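Side-chain contacts in putative carboxynorspermidine decarboxylase protein (PDB 3MT1), which probably catalyses the pyridoxal 5'-phosphate-dependent decarboxylation of carboxynorspermidine and carboxyspermidine to norspermidine and spermidine: residues S58-V63 against I86-S91; L65-F70 against H92-I97. One frame throughout, in Å; residues are numbered along the deposited sequence.

Contact 1: S58-V63 against I86-S91; sequences SSLFEV and IDEVVS
Leu-60, in the first turn of helix 60-70, meets Glu-88 and Val-89 of helix 83-92. The glutamate can be followed outward along its length. Its CB and CG pass Leu-60 CD1, CG at 4.1 Å, and CD then faces both methyls of the leucine fork at nearly equal distance. At the end, Glu-88 OE2 lies 3.7 Å from Leu-60 CD1 and also comes near CD2, while Glu-88 OE1 is 3.9 Å from Leu-60 CD2. The two side chains cross at about a right angle, and the reach of the acid comes from an extended chain whose CG stands anti to the backbone N (chi1 -160°). These are van der Waals contacts with the aliphatic fork; the charge finds its partners elsewhere, in a weak hydrogen bond between OE2 and His-92 NE2 and a long, weak ion pair with Arg-64. With alanine in place of Glu-88, the leucine methyls would probably lose their contacts beyond CB, and His-92 NE2 its weak carboxylate partner.

Deeper in, the contact is wholly apolar. Val-89 offers one methyl to each partner, CG2 to Leu-60 CD1 at 4.1 Å and CG1 to Val-63 CG1 at 4.2 Å, the two valines crossing at about a right angle. The start of helix 60-70 is fixed by Ser-59 as N-cap: its OG accepts from Glu-62 N at 3.1 Å, and the same hydroxyl hydrogen-bonds to Asn-333 O of the second subunit, which ties this helix start to the dimer interface. The valines face inward, Val-63 resting on Ser-57 of strand 54-57 and both Val-63 and Val-89 on Ala-76 of strand 73-77, as neighbouring outer helices do over the strands of an alpha/beta barrel.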
loop_
_atom_site.group_PDB
_atom_site.type_symbol
_atom_site.label_atom_id
_atom_site.label_comp_id
_atom_site.label_asym_id
_atom_site.label_seq_id
_atom_site.Cartn_x
_atom_site.Cartn_y
_atom_site.Cartn_z
ATOM N N SER B 58 -8.205 4.889 15.032
ATOM C CA SER B 58 -8.721 5.948 14.185
ATOM C C SER B 58 -9.772 5.518 13.195
ATOM O O SER B 58 -9.995 6.206 12.224
ATOM C CB SER B 58 -7.580 6.660 13.465
ATOM O OG SER B 58 -6.623 5.720 13.018
ATOM N N SER B 59 -10.417 4.384 13.436
ATOM C CA SER B 59 -11.441 3.857 12.541
ATOM C C SER B 59 -12.288 2.867 13.307
ATOM O O SER B 59 -11.883 2.369 14.363
ATOM C CB SER B 59 -10.809 3.116 11.374
ATOM O OG SER B 59 -10.168 1.921 11.796
ATOM N N LEU B 60 -13.487 2.628 12.798
ATOM C CA LEU B 60 -14.317 1.566 13.289
ATOM C C LEU B 60 -13.545 0.256 13.446
ATOM O O LEU B 60 -13.470 -0.292 14.548
ATOM C CB LEU B 60 -15.550 1.347 12.397
ATOM C CG LEU B 60 -16.385 0.120 12.797
ATOM C CD1 LEU B 60 -16.723 0.189 14.286
ATOM C CD2 LEU B 60 -17.673 -0.042 11.951
ATOM N N PHE B 61 -12.960 -0.256 12.374
ATOM C CA PHE B 61 -12.357 -1.562 12.508
ATOM C C PHE B 61 -11.276 -1.591 13.583
ATOM O O PHE B 61 -11.154 -2.563 14.321
ATOM C CB PHE B 61 -11.852 -2.052 11.192
ATOM C CG PHE B 61 -12.939 -2.439 10.217
ATOM C CD1 PHE B 61 -14.267 -2.461 10.590
ATOM C CD2 PHE B 61 -12.602 -2.833 8.917
ATOM C CE1 PHE B 61 -15.256 -2.823 9.698
ATOM C CE2 PHE B 61 -13.596 -3.245 8.010
ATOM C CZ PHE B 61 -14.932 -3.235 8.404
ATOM N N GLU B 62 -10.538 -0.501 13.727
ATOM C CA GLU B 62 -9.486 -0.476 14.727
ATOM C C GLU B 62 -10.023 -0.488 16.160
ATOM O O GLU B 62 -9.549 -1.303 16.998
ATOM C CB GLU B 62 -8.466 0.635 14.482
ATOM C CG GLU B 62 -7.489 0.266 13.367
ATOM C CD GLU B 62 -6.314 1.294 13.110
ATOM O OE1 GLU B 62 -6.336 2.461 13.596
ATOM O OE2 GLU B 62 -5.349 0.888 12.397
ATOM N N VAL B 63 -11.023 0.355 16.433
ATOM C CA VAL B 63 -11.674 0.317 17.728
ATOM C C VAL B 63 -12.302 -1.043 18.060
ATOM O O VAL B 63 -12.169 -1.534 19.177
ATOM C CB VAL B 63 -12.683 1.473 17.955
ATOM C CG1 VAL B 63 -14.080 1.180 17.327
ATOM C CG2 VAL B 63 -12.833 1.716 19.459
ATOM N N ILE B 86 -20.843 5.752 13.842
ATOM C CA ILE B 86 -20.749 6.368 15.169
ATOM C C ILE B 86 -21.287 5.526 16.320
ATOM O O ILE B 86 -20.647 5.434 17.379
ATOM C CB ILE B 86 -21.436 7.780 15.207
ATOM C CG1 ILE B 86 -21.051 8.579 16.462
ATOM C CG2 ILE B 86 -22.964 7.675 15.122
ATOM C CD1 ILE B 86 -19.577 8.703 16.737
ATOM N N ASP B 87 -22.455 4.925 16.121
ATOM C CA ASP B 87 -23.100 4.210 17.187
ATOM C C ASP B 87 -22.300 2.974 17.521
ATOM O O ASP B 87 -22.167 2.624 18.690
ATOM C CB ASP B 87 -24.557 3.873 16.840
ATOM C CG ASP B 87 -25.575 4.943 17.387
ATOM O OD1 ASP B 87 -25.547 5.230 18.629
ATOM O OD2 ASP B 87 -26.417 5.475 16.593
ATOM N N GLU B 88 -21.736 2.322 16.511
ATOM C CA GLU B 88 -20.945 1.164 16.772
ATOM C C GLU B 88 -19.623 1.597 17.382
ATOM O O GLU B 88 -19.074 0.924 18.262
ATOM C CB GLU B 88 -20.721 0.342 15.520
ATOM C CG GLU B 88 -20.329 -1.082 15.869
ATOM C CD GLU B 88 -19.970 -1.940 14.656
ATOM O OE1 GLU B 88 -20.677 -1.821 13.599
ATOM O OE2 GLU B 88 -18.985 -2.739 14.775
ATOM N N VAL B 89 -19.109 2.736 16.947
ATOM C CA VAL B 89 -17.876 3.179 17.533
ATOM C C VAL B 89 -18.118 3.359 19.035
ATOM O O VAL B 89 -17.403 2.758 19.864
ATOM C CB VAL B 89 -17.331 4.433 16.861
ATOM C CG1 VAL B 89 -16.066 4.873 17.526
ATOM C CG2 VAL B 89 -17.043 4.171 15.397
ATOM N N VAL B 90 -19.170 4.126 19.374
ATOM C CA VAL B 90 -19.480 4.464 20.764
ATOM C C VAL B 90 -19.614 3.233 21.652
ATOM O O VAL B 90 -19.150 3.226 22.785
ATOM C CB VAL B 90 -20.724 5.390 20.902
ATOM C CG1 VAL B 90 -21.238 5.423 22.371
ATOM C CG2 VAL B 90 -20.367 6.803 20.438
ATOM N N SER B 91 -20.220 2.181 21.135
ATOM C CA SER B 91 -20.380 0.980 21.925
ATOM C C SER B 91 -19.090 0.210 22.181
ATOM O O SER B 91 -19.063 -0.589 23.067
ATOM C CB SER B 91 -21.399 0.056 21.293
ATOM O OG SER B 91 -20.887 -0.417 20.085
#

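Contact 2: L65-F70 against H92-I97; sequences LGRERF and HADKII
Arg-67 and Asp-94 form the salt bridge of this contact, with Arg-67 NH2 donating to Asp-94 OD2 at 2.8 Å. The acceptor lies in the guanidinium plane, yet the donor stands 48° above the carboxylate plane, and the N-H...O angle is 145°. Bends at chi2 and chi3 bring the guanidinium past the carbonyl oxygen of His-92 to Asp-94. Asp-94 OD2 also accepts from Thr-74 N, while Arg-67 NH1 donates to Lys-72 O.

Among the hydrogen bonds, Arg-67 NE reaches His-92 O at 3.2 Å, but the bond is weak and strongly bent. Thr-74 OG1 bonds to the same carbonyl oxygen.

Van der Waals contact adds the aliphatic part of the arginine, whose CG meets the edge of the imidazole, 3.8 Å from His-92 ND1. Glu-68, salt-bridged to Arg-64, brings OE2 within 4.1 Å of His-92 CE1, its carboxylate turned 72° from the ring.

The chemistry is thus mainly polar, at the surface: the guanidinium of a helix 60-70 residue ties that helix to His-92 and Asp-94 before strand 95-98 and to Lys-72 before strand 73-77, and its charge probably offsets that of Asp-94.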
loop_
_atom_site.group_PDB
_atom_site.type_symbol
_atom_site.label_atom_id
_atom_site.label_comp_id
_atom_site.label_asym_id
_atom_site.label_seq_id
_atom_site.Cartn_x
_atom_site.Cartn_y
_atom_site.Cartn_z
ATOM N N LEU B 65 -11.181 -3.909 16.843
ATOM C CA LEU B 65 -10.077 -4.817 17.051
ATOM C C LEU B 65 -9.533 -4.645 18.462
ATOM O O LEU B 65 -9.243 -5.639 19.100
ATOM C CB LEU B 65 -8.950 -4.615 16.020
ATOM C CG LEU B 65 -7.692 -5.458 16.216
ATOM C CD1 LEU B 65 -7.920 -6.920 15.851
ATOM C CD2 LEU B 65 -6.604 -4.936 15.400
ATOM N N GLY B 66 -9.411 -3.396 18.946
ATOM C CA GLY B 66 -8.820 -3.111 20.251
ATOM C C GLY B 66 -9.725 -3.629 21.357
ATOM O O GLY B 66 -9.244 -4.240 22.310
ATOM N N ARG B 67 -11.038 -3.383 21.230
ATOM C CA ARG B 67 -12.002 -3.906 22.186
ATOM C C ARG B 67 -12.015 -5.421 22.200
ATOM O O ARG B 67 -11.845 -6.004 23.265
ATOM C CB ARG B 67 -13.416 -3.333 21.982
ATOM C CG ARG B 67 -14.544 -4.005 22.833
ATOM C CD ARG B 67 -14.352 -3.948 24.374
ATOM N NE ARG B 67 -14.451 -2.576 24.884
ATOM C CZ ARG B 67 -13.562 -1.972 25.687
ATOM N NH1 ARG B 67 -12.469 -2.610 26.123
ATOM N NH2 ARG B 67 -13.765 -0.709 26.062
ATOM N N GLU B 68 -12.177 -6.055 21.041
ATOM C CA GLU B 68 -12.320 -7.520 20.994
ATOM C C GLU B 68 -11.072 -8.321 21.278
ATOM O O GLU B 68 -11.171 -9.396 21.818
ATOM C CB GLU B 68 -12.948 -7.980 19.680
ATOM C CG GLU B 68 -14.393 -7.469 19.561
ATOM C CD GLU B 68 -15.128 -7.919 18.312
ATOM O OE1 GLU B 68 -14.554 -8.699 17.515
ATOM O OE2 GLU B 68 -16.283 -7.484 18.122
ATOM N N ARG B 69 -9.892 -7.828 20.936
ATOM C CA ARG B 69 -8.703 -8.674 21.072
ATOM C C ARG B 69 -7.709 -8.073 22.037
ATOM O O ARG B 69 -6.760 -8.722 22.421
ATOM C CB ARG B 69 -7.955 -8.836 19.727
ATOM C CG ARG B 69 -8.659 -9.474 18.593
ATOM C CD ARG B 69 -9.046 -10.866 18.891
ATOM N NE ARG B 69 -9.729 -11.441 17.759
ATOM C CZ ARG B 69 -9.981 -12.741 17.620
ATOM N NH1 ARG B 69 -9.590 -13.614 18.559
ATOM N NH2 ARG B 69 -10.612 -13.169 16.520
ATOM N N PHE B 70 -7.845 -6.805 22.368
ATOM C CA PHE B 70 -6.874 -6.250 23.284
ATOM C C PHE B 70 -7.470 -6.056 24.651
ATOM O O PHE B 70 -6.834 -6.391 25.636
ATOM C CB PHE B 70 -6.260 -4.954 22.762
ATOM C CG PHE B 70 -4.996 -4.549 23.494
ATOM C CD1 PHE B 70 -5.046 -4.083 24.807
ATOM C CD2 PHE B 70 -3.765 -4.646 22.872
ATOM C CE1 PHE B 70 -3.885 -3.744 25.469
ATOM C CE2 PHE B 70 -2.592 -4.267 23.524
ATOM C CZ PHE B 70 -2.645 -3.815 24.801
ATOM N N HIS B 92 -18.024 0.444 21.427
ATOM C CA HIS B 92 -16.741 -0.249 21.690
ATOM C C HIS B 92 -15.823 0.613 22.550
ATOM O O HIS B 92 -14.989 0.083 23.258
ATOM C CB HIS B 92 -15.961 -0.625 20.403
ATOM C CG HIS B 92 -16.615 -1.672 19.549
ATOM N ND1 HIS B 92 -16.799 -2.971 19.965
ATOM C CD2 HIS B 92 -17.089 -1.619 18.281
ATOM C CE1 HIS B 92 -17.391 -3.663 19.003
ATOM N NE2 HIS B 92 -17.576 -2.865 17.969
ATOM N N ALA B 93 -15.985 1.930 22.483
ATOM C CA ALA B 93 -15.022 2.854 23.074
ATOM C C ALA B 93 -15.361 3.236 24.513
ATOM O O ALA B 93 -16.530 3.316 24.870
ATOM C CB ALA B 93 -14.909 4.114 22.214
ATOM N N ASP B 94 -14.339 3.487 25.327
ATOM C CA ASP B 94 -14.507 4.106 26.647
ATOM C C ASP B 94 -14.352 5.610 26.587
ATOM O O ASP B 94 -14.951 6.347 27.351
ATOM C CB ASP B 94 -13.471 3.542 27.600
ATOM C CG ASP B 94 -13.700 2.082 27.872
ATOM O OD1 ASP B 94 -14.840 1.741 28.250
ATOM O OD2 ASP B 94 -12.764 1.276 27.691
ATOM N N LYS B 95 -13.526 6.061 25.667
ATOM C CA LYS B 95 -13.372 7.457 25.403
ATOM C C LYS B 95 -13.488 7.629 23.904
ATOM O O LYS B 95 -13.144 6.714 23.116
ATOM C CB LYS B 95 -12.037 7.954 25.963
ATOM C CG LYS B 95 -12.060 7.951 27.500
ATOM C CD LYS B 95 -10.862 8.636 28.124
ATOM C CE LYS B 95 -10.817 8.530 29.652
ATOM N NZ LYS B 95 -10.663 7.097 30.073
ATOM N N ILE B 96 -14.024 8.783 23.510
ATOM C CA ILE B 96 -14.153 9.129 22.099
ATOM C C ILE B 96 -13.626 10.535 21.958
ATOM O O ILE B 96 -13.830 11.365 22.837
ATOM C CB ILE B 96 -15.616 8.999 21.587
ATOM C CG1 ILE B 96 -15.648 9.096 20.050
ATOM C CG2 ILE B 96 -16.519 10.020 22.221
ATOM C CD1 ILE B 96 -17.002 8.755 19.438
ATOM N N ILE B 97 -12.902 10.780 20.878
ATOM C CA ILE B 97 -12.300 12.067 20.639
ATOM C C ILE B 97 -12.705 12.591 19.279
ATOM O O ILE B 97 -12.778 11.840 18.285
ATOM C CB ILE B 97 -10.793 11.982 20.758
ATOM C CG1 ILE B 97 -10.456 11.642 22.209
ATOM C CG2 ILE B 97 -10.115 13.292 20.308
ATOM C CD1 ILE B 97 -9.498 10.500 22.352
#

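Overall arrangement
The centres of the two contacts lie about 7 Å apart, among the helices and turns around the eight-stranded parallel barrel expected of this fold-type III decarboxylase family. Both use helix 60-70, contact 1 at its start and contact 2 in its later turns; their partners, helix 83-92 and the turn into strand 95-98, follow one another. The segments therefore alternate along the chain. Strand 73-77 lies between the two helices in sequence and neighbours strand 95-98 in the barrel. Direct packing joins the contacts, Ile-86 CD1 to Ile-96 CD1 at 3.7 Å and Val-63 CG2 to His-92 CB at 4.0 Å. Together they join consecutive beta-alpha units, away from the predicted substrate sites, while residues of both also touch the second subunit.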